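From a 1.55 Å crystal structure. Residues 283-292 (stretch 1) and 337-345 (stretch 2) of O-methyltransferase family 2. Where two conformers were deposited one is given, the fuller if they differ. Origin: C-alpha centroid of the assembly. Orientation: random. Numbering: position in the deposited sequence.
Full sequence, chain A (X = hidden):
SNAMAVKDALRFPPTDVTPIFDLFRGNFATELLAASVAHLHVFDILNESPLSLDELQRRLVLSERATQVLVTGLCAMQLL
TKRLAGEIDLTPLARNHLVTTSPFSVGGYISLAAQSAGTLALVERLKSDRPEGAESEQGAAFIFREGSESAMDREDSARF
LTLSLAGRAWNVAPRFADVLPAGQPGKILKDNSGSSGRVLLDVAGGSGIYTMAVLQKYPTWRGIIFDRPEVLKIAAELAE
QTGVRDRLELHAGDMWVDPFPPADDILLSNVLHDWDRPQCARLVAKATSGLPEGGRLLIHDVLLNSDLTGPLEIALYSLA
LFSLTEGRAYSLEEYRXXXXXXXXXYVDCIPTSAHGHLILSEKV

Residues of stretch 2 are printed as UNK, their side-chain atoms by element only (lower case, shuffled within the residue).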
# COMPACT_ATOMS: atom_id res chain seq x y z
N LEU A 283 9.01 -23.26 21.60
CA LEU A 283 10.23 -22.46 21.74
C LEU A 283 10.22 -21.70 23.06
O LEU A 283 11.25 -21.61 23.75
CB LEU A 283 10.38 -21.49 20.56
CG LEU A 283 11.75 -20.81 20.51
CD1 LEU A 283 12.91 -21.81 20.44
CD2 LEU A 283 11.81 -19.88 19.31
N VAL A 284 9.06 -21.17 23.45
CA VAL A 284 8.95 -20.45 24.71
C VAL A 284 9.25 -21.39 25.88
O VAL A 284 10.00 -21.04 26.80
CB VAL A 284 7.55 -19.81 24.83
CG1 VAL A 284 7.32 -19.33 26.27
CG2 VAL A 284 7.43 -18.60 23.86
N ALA A 285 8.71 -22.62 25.82
CA ALA A 285 8.97 -23.60 26.87
C ALA A 285 10.46 -23.96 26.96
O ALA A 285 11.03 -24.02 28.06
CB ALA A 285 8.15 -24.86 26.63
N LYS A 286 11.10 -24.22 25.82
CA LYS A 286 12.50 -24.62 25.85
C LYS A 286 13.37 -23.50 26.41
O LYS A 286 14.24 -23.73 27.27
CB LYS A 286 12.97 -25.04 24.44
CG LYS A 286 14.45 -25.44 24.34
CD LYS A 286 14.76 -26.13 22.93
CE LYS A 286 16.20 -26.64 22.85
NZ LYS A 286 17.17 -25.49 22.88
N ALA A 287 13.16 -22.28 25.93
CA ALA A 287 13.91 -21.14 26.47
C ALA A 287 13.70 -21.01 27.98
O ALA A 287 14.66 -20.81 28.73
CB ALA A 287 13.51 -19.86 25.75
N THR A 288 12.44 -21.11 28.43
CA THR A 288 12.12 -20.95 29.86
C THR A 288 12.79 -22.03 30.70
O THR A 288 13.20 -21.77 31.84
CB THR A 288 10.61 -21.02 30.06
OG1 THR A 288 9.99 -19.94 29.38
CG2 THR A 288 10.25 -20.91 31.56
N SER A 289 12.93 -23.24 30.14
CA SER A 289 13.33 -24.39 30.95
C SER A 289 14.71 -24.19 31.58
O SER A 289 14.96 -24.67 32.69
CB SER A 289 13.31 -25.66 30.08
OG SER A 289 14.35 -25.64 29.13
N GLY A 290 15.59 -23.45 30.93
CA GLY A 290 16.92 -23.26 31.45
C GLY A 290 17.15 -21.99 32.23
O GLY A 290 18.27 -21.77 32.70
N LEU A 291 16.15 -21.12 32.35
CA LEU A 291 16.35 -19.86 33.06
C LEU A 291 16.55 -20.11 34.55
O LEU A 291 15.86 -20.95 35.15
CB LEU A 291 15.16 -18.94 32.85
CG LEU A 291 15.05 -18.29 31.48
CD1 LEU A 291 13.73 -17.52 31.40
CD2 LEU A 291 16.30 -17.38 31.27
N PRO A 292 17.45 -19.37 35.19
CA PRO A 292 17.50 -19.37 36.65
C PRO A 292 16.33 -18.60 37.22
O PRO A 292 15.68 -17.83 36.53
CB PRO A 292 18.82 -18.66 36.95
CG PRO A 292 18.90 -17.63 35.85
CD PRO A 292 18.34 -18.35 34.61
N UNK A 337 -0.50 -16.07 26.51
CA UNK A 337 -0.90 -17.46 26.60
C UNK A 337 0.29 -18.40 26.65
O UNK A 337 0.36 -19.29 27.50
N UNK A 338 1.28 -18.17 25.77
CA UNK A 338 2.48 -19.01 25.77
C UNK A 338 3.32 -18.78 27.01
O UNK A 338 3.89 -19.72 27.56
c UNK A 338 2.57 -19.15 23.28
c UNK A 338 2.49 -18.42 22.05
c UNK A 338 1.36 -18.75 19.89
c UNK A 338 3.30 -18.75 24.51
c UNK A 338 1.91 -17.57 19.47
n UNK A 338 1.27 -20.29 21.86
c UNK A 338 2.75 -16.81 20.31
c UNK A 338 1.66 -19.16 21.19
c UNK A 338 1.79 -20.27 23.11
c UNK A 338 3.06 -17.23 21.58
N UNK A 339 3.42 -17.52 27.44
CA UNK A 339 4.15 -17.17 28.65
C UNK A 339 3.55 -17.90 29.85
O UNK A 339 4.27 -18.54 30.64
c UNK A 339 4.13 -15.64 28.84
c UNK A 339 5.03 -14.99 27.77
c UNK A 339 4.61 -15.26 30.23
c UNK A 339 4.77 -13.54 27.56
N UNK A 340 2.22 -17.83 29.98
CA UNK A 340 1.53 -18.48 31.10
C UNK A 340 1.62 -19.99 31.01
O UNK A 340 1.66 -20.67 32.05
c UNK A 340 0.06 -18.05 31.14
N UNK A 341 1.63 -20.54 29.80
CA UNK A 341 1.78 -21.98 29.66
C UNK A 341 3.15 -22.48 30.03
O UNK A 341 3.30 -23.67 30.33
N UNK A 342 4.15 -21.62 30.01
CA UNK A 342 5.50 -21.99 30.43
C UNK A 342 5.74 -21.67 31.90
O UNK A 342 6.85 -21.83 32.40
c UNK A 342 6.53 -21.29 29.53
N UNK A 343 4.71 -21.19 32.59
CA UNK A 343 4.74 -20.90 34.01
C UNK A 343 5.64 -19.72 34.35
O UNK A 343 6.00 -19.54 35.51
c UNK A 343 5.15 -22.16 34.80
o UNK A 343 2.87 -22.87 34.75
c UNK A 343 4.07 -23.25 34.73
o UNK A 343 4.40 -24.45 34.62
N UNK A 344 5.99 -18.91 33.36
CA UNK A 344 6.60 -17.60 33.55
C UNK A 344 5.59 -16.62 34.13
O UNK A 344 4.39 -16.76 33.96
c UNK A 344 8.23 -17.71 31.51
c UNK A 344 7.06 -17.05 32.21
c UNK A 344 9.46 -17.16 32.15
c UNK A 344 8.20 -17.31 30.05
N UNK A 345 6.09 -15.55 34.74
CA UNK A 345 5.24 -14.47 35.22
C UNK A 345 5.36 -13.28 34.28
O UNK A 345 6.46 -12.74 34.09
c UNK A 345 4.58 -12.76 39.79
c UNK A 345 4.88 -12.94 37.26
n UNK A 345 3.40 -11.87 39.65
c UNK A 345 5.65 -14.08 36.63
c UNK A 345 5.54 -12.62 38.60

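Position 337 has backbone atoms and nothing beyond CA. No part of it reaches stretch 1. With no side-chain atom at all, it is Gly-337.

Position 338 carries ten side-chain atoms, nine carbons and one nitrogen. One carbon leads into fused five- and six-membered rings. CA-to-CB points toward stretch 1, but the end of the side chain leads away. The CB lies 4.2 Å from Val-284 CG2, and the backbone O of 338 lies 3.7 Å from Val-284 CG1. An indole of this size identifies Trp-338.

Position 339 has four carbons, forked at the first, with one arm two carbons long. CA-to-CB points away from stretch 1. What comes near is its backbone N, 4.5 Å from Val-284 CG1. A fork at CB with unequal arms means Ile-339. The residue is buried, although stretch 1 covers little of it.

Position 340 has one side-chain carbon. It is exposed and remains out of reach of stretch 1. A lone CB gives Ala-340.

Position 341 again has no side-chain atom. It makes no contact with stretch 1, and its N donates to the O of Gly-337 at 2.9 Å, a helical bond. It is Gly-341.

Position 342 has a single carbon, directed toward stretch 1. That CB lies 3.9 Å from Val-284 CG1, 4.3 Å from Ala-285 CA and 3.7 Å from Thr-288 OG1. The backbone O of 342 sits 3.6 Å from Thr-288 CG2. One carbon makes it Ala-342. Its CA is 5.2 Å from the CA of Ala-285, so the two backbones come close here.

Position 343 has two carbons, the second carrying two oxygens. It makes no contact with stretch 1. A short carboxylate is Asp-343. Its phi is positive, at 69°, and it is the first residue to leave helical geometry. Asp-343 N donates to Ala-340 O at 3.1 Å, and the turn closes as a Schellman motif.

Position 344 has four carbons, forked at the second. Its CA-to-CB bond points toward stretch 1. One branch end lies 3.3 Å from Thr-288 OG1. The fork beyond CB gives Leu-344, and that atom is CD1. CD1 is also 4.4 Å from Val-284 CG1, while CD2 is 4.4 Å from Leu-291 CD1. The N of Leu-344 makes a weak bond to Ile-339 O at 3.2 Å.

Position 345 has four carbons in a row ending in nitrogen. It is exposed and does not reach stretch 1. The chain is that of Lys-345.

No hydrogen bond crosses between the stretches, so the contact rests on packing. Val-284 touches Trp-338, Ala-342 and Leu-344, and Thr-288 meets the last two. The Thr-288 hydroxyl donates within its own helix, OG1 to Val-284 O at 2.8 Å. This satisfies its donor, and the hydroxyl can sit against carbon. The turn after the second helix brings Leu-344 back toward stretch 1, where it packs on Thr-288 in the helix and on Leu-291 in the loop that follows. Together the stretches bury 272 Å².

Stretch 2 337-345: GWIAGADLK
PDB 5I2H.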